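Local coordinates for protein putative oxidoreductase (Magnetospirillum magnetotacticum, PDB 3C1A) that is a putative oxidoreductase of the Gfo/Idh/MocA type that probably binds a nicotinamide adenine dinucleotide cofactor through its Rossmann-fold domain, at residues 14-19 with 71-76; 37-42 with 56-61. All coordinates share one frame; numbering follows the deposited sequence.

Interaction 1. Residues 14-19 with 71-76; sequences ALIGAG and EAVIIA
The flat groups that meet between Ala14-Ala18 and Ala72-Ala76 are backbone peptides, hydrogen-bonded N-H to C=O in a parallel ladder. The carbonyl of Ile74 receives Ile16 N at 2.9 Å. Leu15 CD1 lies 3.5 Å from the same Ile74 O. Ile74 N returns a 2.8 Å bond to Ala14 O, and Ala76 N bonds to Ile16 O. At the last rung Ala18 N reaches Ala76 O at 3.2 Å, where the strand ends at Gly17 and the chain passes into a loop at Ala18-Gly19, consistent with the glycine-rich dinucleotide-binding loop of Rossmann folds.

On one face of the sheet Leu15 CG stands anti to the backbone N (chi1 174°), and beneath helix 25-31 CD1 touches Ile74 CG2 at 3.7 Å. The same methyl also packs on Ala76 CB. On the other face Ile16 CD1 turns to Val73 CG1; the closeness of that pair is doubtful, since Val73 has two conformers. Helix 82-91 covers Ile16 and Ile75.

The side chains that meet across this buried seam are aliphatic and form no hydrogen bonds, so the ladder satisfies the peptide N-H and C=O groups named and the faces are left to apolar packing.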
ATOM      1  N   ALA A  14      -5.132  13.156  13.081  1.00 13.06           N
ATOM      2  CA  ALA A  14      -5.817  14.037  12.155  1.00 12.46           C
ATOM      3  C   ALA A  14      -5.679  13.472  10.740  1.00 13.23           C
ATOM      4  O   ALA A  14      -4.714  12.771  10.434  1.00  7.67           O
ATOM      5  CB  ALA A  14      -5.259  15.453  12.240  1.00 12.88           C
ATOM      6  N   LEU A  15      -6.663  13.765   9.892  1.00 12.48           N
ATOM      7  CA  LEU A  15      -6.688  13.256   8.533  1.00 12.55           C
ATOM      8  C   LEU A  15      -6.704  14.408   7.532  1.00 10.12           C
ATOM      9  O   LEU A  15      -7.497  15.382   7.660  1.00 10.72           O
ATOM     10  CB  LEU A  15      -7.916  12.364   8.356  1.00 11.97           C
ATOM     11  CG  LEU A  15      -8.254  11.819   6.963  1.00 17.25           C
ATOM     12  CD1 LEU A  15      -7.107  10.974   6.444  1.00 12.58           C
ATOM     13  CD2 LEU A  15      -9.556  11.021   7.021  1.00 14.71           C
ATOM     14  N   ILE A  16      -5.774  14.359   6.584  1.00 13.26           N
ATOM     15  CA  ILE A  16      -5.758  15.329   5.540  1.00 11.79           C
ATOM     16  C   ILE A  16      -6.149  14.502   4.313  1.00 14.15           C
ATOM     17  O   ILE A  16      -5.403  13.606   3.900  1.00 14.93           O
ATOM     18  CB  ILE A  16      -4.408  16.037   5.376  1.00 13.67           C
ATOM     19  CG1 ILE A  16      -4.054  16.802   6.668  1.00 17.93           C
ATOM     20  CG2 ILE A  16      -4.477  16.943   4.161  1.00 12.87           C
ATOM     21  CD1 ILE A  16      -2.611  17.204   6.793  1.00 10.87           C
ATOM     22  N   GLY A  17      -7.336  14.777   3.776  1.00 16.06           N
ATOM     23  CA  GLY A  17      -7.912  13.987   2.687  1.00 20.21           C
ATOM     24  C   GLY A  17      -8.324  14.845   1.522  1.00 24.18           C
ATOM     25  O   GLY A  17      -8.783  15.965   1.705  1.00 23.78           O
ATOM     26  N   ALA A  18      -8.141  14.337   0.312  1.00 27.10           N
ATOM     27  CA  ALA A  18      -8.656  15.003  -0.882  1.00 29.29           C
ATOM     28  C   ALA A  18      -8.987  13.946  -1.919  1.00 32.38           C
ATOM     29  O   ALA A  18      -8.271  12.948  -2.048  1.00 30.21           O
ATOM     30  CB  ALA A  18      -7.637  15.993  -1.432  1.00 29.02           C
ATOM     31  N   GLY A  19     -10.097  14.154  -2.625  1.00 35.57           N
ATOM     32  CA  GLY A  19     -10.498  13.282  -3.723  1.00 36.25           C
ATOM     33  C   GLY A  19     -11.085  11.969  -3.250  1.00 37.17           C
ATOM     34  O   GLY A  19     -11.862  11.936  -2.286  1.00 36.95           O
ATOM     35  N   GLU A  71      -1.337  14.397  17.486  1.00 14.31           N
ATOM     36  CA  GLU A  71      -0.117  13.602  17.691  1.00 14.20           C
ATOM     37  C   GLU A  71       0.480  13.050  16.381  1.00 13.46           C
ATOM     38  O   GLU A  71       1.690  12.833  16.294  1.00 10.92           O
ATOM     39  CB  GLU A  71      -0.404  12.464  18.650  1.00 15.99           C
ATOM     40  CG  GLU A  71      -0.687  12.969  20.051  1.00 16.14           C
ATOM     41  CD  GLU A  71      -0.890  11.866  21.042  1.00 21.33           C
ATOM     42  OE1 GLU A  71       0.105  11.417  21.644  1.00 20.30           O
ATOM     43  OE2 GLU A  71      -2.055  11.486  21.250  1.00 14.42           O
ATOM     44  N   ALA A  72      -0.383  12.812  15.390  1.00 11.36           N
ATOM     45  CA  ALA A  72      -0.026  12.110  14.158  1.00 10.91           C
ATOM     46  C   ALA A  72      -0.998  12.481  13.047  1.00 11.89           C
ATOM     47  O   ALA A  72      -2.146  12.793  13.312  1.00 10.63           O
ATOM     48  CB  ALA A  72      -0.039  10.568  14.396  1.00 11.71           C
ATOM     49  N   VAL A  73      -0.505  12.471  11.807  0.50  9.57           N
ATOM     50  CA  VAL A  73      -1.278  12.882  10.626  0.50 10.01           C
ATOM     51  C   VAL A  73      -1.370  11.725   9.618  0.50 11.45           C
ATOM     52  O   VAL A  73      -0.345  11.126   9.277  0.50 10.13           O
ATOM     53  CB  VAL A  73      -0.630  14.105   9.911  0.50 12.66           C
ATOM     54  CG1 VAL A  73      -1.508  14.584   8.766  0.50  7.97           C
ATOM     55  CG2 VAL A  73      -0.355  15.259  10.909  0.50 12.82           C
ATOM     56  N   ILE A  74      -2.587  11.417   9.157  1.00 10.54           N
ATOM     57  CA  ILE A  74      -2.789  10.524   8.043  1.00 11.85           C
ATOM     58  C   ILE A  74      -2.953  11.375   6.751  1.00  7.75           C
ATOM     59  O   ILE A  74      -3.850  12.246   6.657  1.00 10.02           O
ATOM     60  CB  ILE A  74      -4.038   9.648   8.274  1.00 11.54           C
ATOM     61  CG1 ILE A  74      -3.929   8.897   9.616  1.00 13.81           C
ATOM     62  CG2 ILE A  74      -4.288   8.692   7.100  1.00 12.71           C
ATOM     63  CD1 ILE A  74      -5.067   7.864   9.853  1.00 15.96           C
ATOM     64  N   ILE A  75      -2.073  11.162   5.781  1.00 11.61           N
ATOM     65  CA  ILE A  75      -2.088  11.915   4.552  1.00 10.41           C
ATOM     66  C   ILE A  75      -2.700  11.010   3.437  1.00 15.70           C
ATOM     67  O   ILE A  75      -2.048  10.100   2.913  1.00 14.54           O
ATOM     68  CB  ILE A  75      -0.632  12.463   4.220  1.00 13.47           C
ATOM     69  CG1 ILE A  75      -0.164  13.412   5.336  1.00 15.21           C
ATOM     70  CG2 ILE A  75      -0.608  13.176   2.922  1.00 11.55           C
ATOM     71  CD1 ILE A  75       1.350  13.648   5.363  1.00 13.05           C
ATOM     72  N   ALA A  76      -3.968  11.273   3.110  1.00 14.21           N
ATOM     73  CA  ALA A  76      -4.706  10.553   2.083  1.00 17.23           C
ATOM     74  C   ALA A  76      -5.137  11.529   0.964  1.00 15.90           C
ATOM     75  O   ALA A  76      -6.310  11.717   0.699  1.00 18.33           O
ATOM     76  CB  ALA A  76      -5.880   9.854   2.724  1.00 15.44           C
TER

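Interaction 2. Residues 37-42 with 56-61; sequences LVRLAS and VIESDW
Arg39 and Glu58 carry the charged part of this contact. Arg39 NH1 meets Glu58 OE2 at 2.8 Å in a salt bridge. Its hydrogen bond is bent, with an N-H...O angle of 137°. The guanidinium and carboxylate are nearly coplanar, and OE2 lies at the guanidinium edge. Glu58 is folded at chi2 (-70°), which brings CD round toward an arginine that runs extended from CG to NE. Arg39 NE has a second acid, Glu69, so the guanidinium is gripped from two carboxylates. An alanine in place of Arg39 would probably leave Glu58 and Glu69 without their shared cation and uncover the flank of Val56.

Backbone bonds join the strands in parallel: Leu40 N to Val56 O at 2.9 Å, Glu58 N to Leu40 O, and Val56 N to Val38 O. Strand 56-58 is thereby added as the outermost strand of the Rossmann sheet, closing a beta-alpha-beta unit whose short helix 45-48 lies between the two strands in the chain.

The apolar contacts fall on both faces. Arg39 and Val56 lie side by side, with Arg39 CG 4.0 Å from Val56 CB, and helix 62-65 places Val64 against Arg39, Ala41 and Glu58. Ala41 CB also sits 4.1 Å from Trp61 CA, where the chain turns toward that helix. On the other face Leu40 CD2 meets Ile57 CD1 at 4.1 Å, both side chains pointing the same way and backed by Leu48 and Val51.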
ATOM      1  N   LEU A  37     -10.141  10.775  16.000  1.00 15.99           N
ATOM      2  CA  LEU A  37      -9.970  11.773  14.930  1.00 15.64           C
ATOM      3  C   LEU A  37     -10.284  13.140  15.526  1.00 14.42           C
ATOM      4  O   LEU A  37     -11.431  13.468  15.760  1.00 14.40           O
ATOM      5  CB  LEU A  37     -10.866  11.468  13.707  1.00 14.14           C
ATOM      6  CG  LEU A  37     -10.708  12.342  12.464  1.00 15.36           C
ATOM      7  CD1 LEU A  37      -9.355  12.072  11.854  1.00 15.45           C
ATOM      8  CD2 LEU A  37     -11.852  12.108  11.461  1.00 17.36           C
ATOM      9  N   VAL A  38      -9.248  13.928  15.778  1.00 13.71           N
ATOM     10  CA  VAL A  38      -9.395  15.221  16.426  1.00 11.43           C
ATOM     11  C   VAL A  38      -9.450  16.438  15.473  1.00 12.99           C
ATOM     12  O   VAL A  38      -9.970  17.494  15.853  1.00 13.10           O
ATOM     13  CB  VAL A  38      -8.318  15.419  17.517  1.00 12.83           C
ATOM     14  CG1 VAL A  38      -8.298  14.265  18.466  1.00 10.77           C
ATOM     15  CG2 VAL A  38      -6.915  15.656  16.906  1.00 13.12           C
ATOM     16  N   ARG A  39      -8.868  16.334  14.274  1.00 11.34           N
ATOM     17  CA  ARG A  39      -9.102  17.317  13.212  1.00 11.92           C
ATOM     18  C   ARG A  39      -9.243  16.592  11.892  1.00 11.02           C
ATOM     19  O   ARG A  39      -8.692  15.499  11.706  1.00 10.74           O
ATOM     20  CB  ARG A  39      -7.970  18.381  13.073  1.00 10.56           C
ATOM     21  CG  ARG A  39      -7.597  19.100  14.337  1.00 13.66           C
ATOM     22  CD  ARG A  39      -7.075  20.525  14.107  1.00 12.08           C
ATOM     23  NE  ARG A  39      -6.679  21.119  15.379  1.00  7.79           N
ATOM     24  CZ  ARG A  39      -6.544  22.420  15.641  1.00  6.09           C
ATOM     25  NH1 ARG A  39      -6.706  23.323  14.701  1.00 13.10           N
ATOM     26  NH2 ARG A  39      -6.145  22.794  16.853  1.00 10.55           N
ATOM     27  N   LEU A  40      -9.950  17.234  10.971  1.00 13.37           N
ATOM     28  CA  LEU A  40     -10.147  16.739   9.599  1.00 11.72           C
ATOM     29  C   LEU A  40     -10.073  17.887   8.629  1.00 13.39           C
ATOM     30  O   LEU A  40     -10.836  18.850   8.764  1.00 13.38           O
ATOM     31  CB  LEU A  40     -11.536  16.096   9.489  1.00 13.52           C
ATOM     32  CG  LEU A  40     -11.990  15.613   8.115  1.00 13.46           C
ATOM     33  CD1 LEU A  40     -11.068  14.476   7.622  1.00 10.93           C
ATOM     34  CD2 LEU A  40     -13.481  15.202   8.185  1.00 15.30           C
ATOM     35  N   ALA A  41      -9.117  17.804   7.700  1.00 11.95           N
ATOM     36  CA  ALA A  41      -9.044  18.674   6.547  1.00 13.38           C
ATOM     37  C   ALA A  41      -9.413  17.894   5.279  1.00 14.00           C
ATOM     38  O   ALA A  41      -8.624  17.109   4.779  1.00 13.31           O
ATOM     39  CB  ALA A  41      -7.666  19.271   6.437  1.00 12.51           C
ATOM     40  N   SER A  42     -10.620  18.082   4.754  1.00 17.73           N
ATOM     41  CA  SER A  42     -11.053  17.305   3.577  1.00 23.08           C
ATOM     42  C   SER A  42     -11.849  18.122   2.568  1.00 27.73           C
ATOM     43  O   SER A  42     -12.755  18.847   2.951  1.00 30.89           O
ATOM     44  CB  SER A  42     -11.917  16.128   3.988  1.00 25.60           C
ATOM     45  OG  SER A  42     -12.292  15.384   2.831  1.00 28.27           O
ATOM     46  N   VAL A  56     -12.349  18.950  14.812  1.00 18.89           N
ATOM     47  CA  VAL A  56     -12.294  20.267  14.174  1.00 17.37           C
ATOM     48  C   VAL A  56     -12.208  20.149  12.650  1.00 17.29           C
ATOM     49  O   VAL A  56     -11.307  19.487  12.107  1.00 13.63           O
ATOM     50  CB  VAL A  56     -11.037  21.062  14.619  1.00 17.36           C
ATOM     51  CG1 VAL A  56     -11.032  22.421  13.986  1.00 16.92           C
ATOM     52  CG2 VAL A  56     -10.937  21.155  16.123  1.00 16.93           C
ATOM     53  N   ILE A  57     -13.104  20.847  11.952  1.00 16.86           N
ATOM     54  CA  ILE A  57     -13.076  20.903  10.485  1.00 15.16           C
ATOM     55  C   ILE A  57     -12.192  22.037   9.976  1.00 13.76           C
ATOM     56  O   ILE A  57     -12.373  23.212  10.325  1.00 14.58           O
ATOM     57  CB  ILE A  57     -14.499  21.055   9.899  1.00 18.70           C
ATOM     58  CG1 ILE A  57     -15.400  19.933  10.427  1.00 16.97           C
ATOM     59  CG2 ILE A  57     -14.444  21.101   8.354  1.00 12.26           C
ATOM     60  CD1 ILE A  57     -14.957  18.545  10.053  1.00 23.86           C
ATOM     61  N   GLU A  58     -11.215  21.663   9.165  1.00 11.10           N
ATOM     62  CA  GLU A  58     -10.297  22.606   8.570  1.00 12.56           C
ATOM     63  C   GLU A  58     -10.418  22.639   7.067  1.00 16.79           C
ATOM     64  O   GLU A  58     -10.486  21.611   6.406  1.00 18.14           O
ATOM     65  CB  GLU A  58      -8.847  22.283   8.968  1.00 11.75           C
ATOM     66  CG  GLU A  58      -8.583  22.175  10.471  1.00 12.45           C
ATOM     67  CD  GLU A  58      -8.646  23.503  11.230  1.00 12.85           C
ATOM     68  OE1 GLU A  58      -9.117  24.530  10.679  1.00 11.62           O
ATOM     69  OE2 GLU A  58      -8.265  23.497  12.416  1.00 11.99           O
ATOM     70  N   SER A  59     -10.386  23.838   6.514  1.00 18.62           N
ATOM     71  CA  SER A  59     -10.291  23.988   5.096  1.00 21.50           C
ATOM     72  C   SER A  59      -8.812  23.949   4.703  1.00 23.79           C
ATOM     73  O   SER A  59      -8.468  23.431   3.631  1.00 28.02           O
ATOM     74  CB  SER A  59     -10.950  25.297   4.674  1.00 22.54           C
ATOM     75  OG  SER A  59     -10.066  26.373   4.920  1.00 26.30           O
ATOM     76  N   ASP A  60      -7.936  24.452   5.580  1.00 21.90           N
ATOM     77  CA  ASP A  60      -6.490  24.532   5.306  1.00 20.56           C
ATOM     78  C   ASP A  60      -5.720  23.422   5.994  1.00 20.11           C
ATOM     79  O   ASP A  60      -5.748  23.349   7.223  1.00 18.26           O
ATOM     80  CB  ASP A  60      -5.971  25.894   5.779  1.00 21.94           C
ATOM     81  CG  ASP A  60      -4.625  26.266   5.191  1.00 25.90           C
ATOM     82  OD1 ASP A  60      -3.777  25.379   4.905  1.00 23.61           O
ATOM     83  OD2 ASP A  60      -4.421  27.486   5.031  1.00 29.24           O
ATOM     84  N   TRP A  61      -5.021  22.572   5.215  1.00 17.33           N
ATOM     85  CA  TRP A  61      -4.257  21.462   5.783  1.00 18.29           C
ATOM     86  C   TRP A  61      -3.215  21.946   6.774  1.00 15.51           C
ATOM     87  O   TRP A  61      -2.896  21.227   7.721  1.00 15.57           O
ATOM     88  CB  TRP A  61      -3.615  20.533   4.710  1.00 18.74           C
ATOM     89  CG  TRP A  61      -2.586  21.174   3.794  1.00 13.62           C
ATOM     90  CD1 TRP A  61      -2.828  21.697   2.592  1.00 19.26           C
ATOM     91  CD2 TRP A  61      -1.167  21.332   4.022  1.00 14.44           C
ATOM     92  NE1 TRP A  61      -1.674  22.209   2.042  1.00 18.19           N
ATOM     93  CE2 TRP A  61      -0.638  21.983   2.897  1.00 16.40           C
ATOM     94  CE3 TRP A  61      -0.306  20.980   5.054  1.00 15.21           C
ATOM     95  CZ2 TRP A  61       0.709  22.300   2.781  1.00 17.53           C
ATOM     96  CZ3 TRP A  61       1.008  21.287   4.953  1.00 21.06           C
ATOM     97  CH2 TRP A  61       1.524  21.932   3.810  1.00 16.18           C
TER

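Overall arrangement
Both contacts belong to one parallel sheet, with strands 11-17 and 35-42 as neighbours: Leu15 O to Ala41 N (2.9 Å) and Gly17 N to Ala41 O (2.8 Å) are probable hydrogen bonds that join them. Interaction 1 lies inside the sheet and is buried, with helices on both faces; interaction 2 lies at its edge, farther from the centre of the chain and partly exposed. The chemistry follows: in interaction 1 the side chains that meet across the ladder are aliphatic, whereas 37-42 with 56-61 adds an ion pair. Along the chain, interaction 2 is nested within the loop that interaction 1 closes.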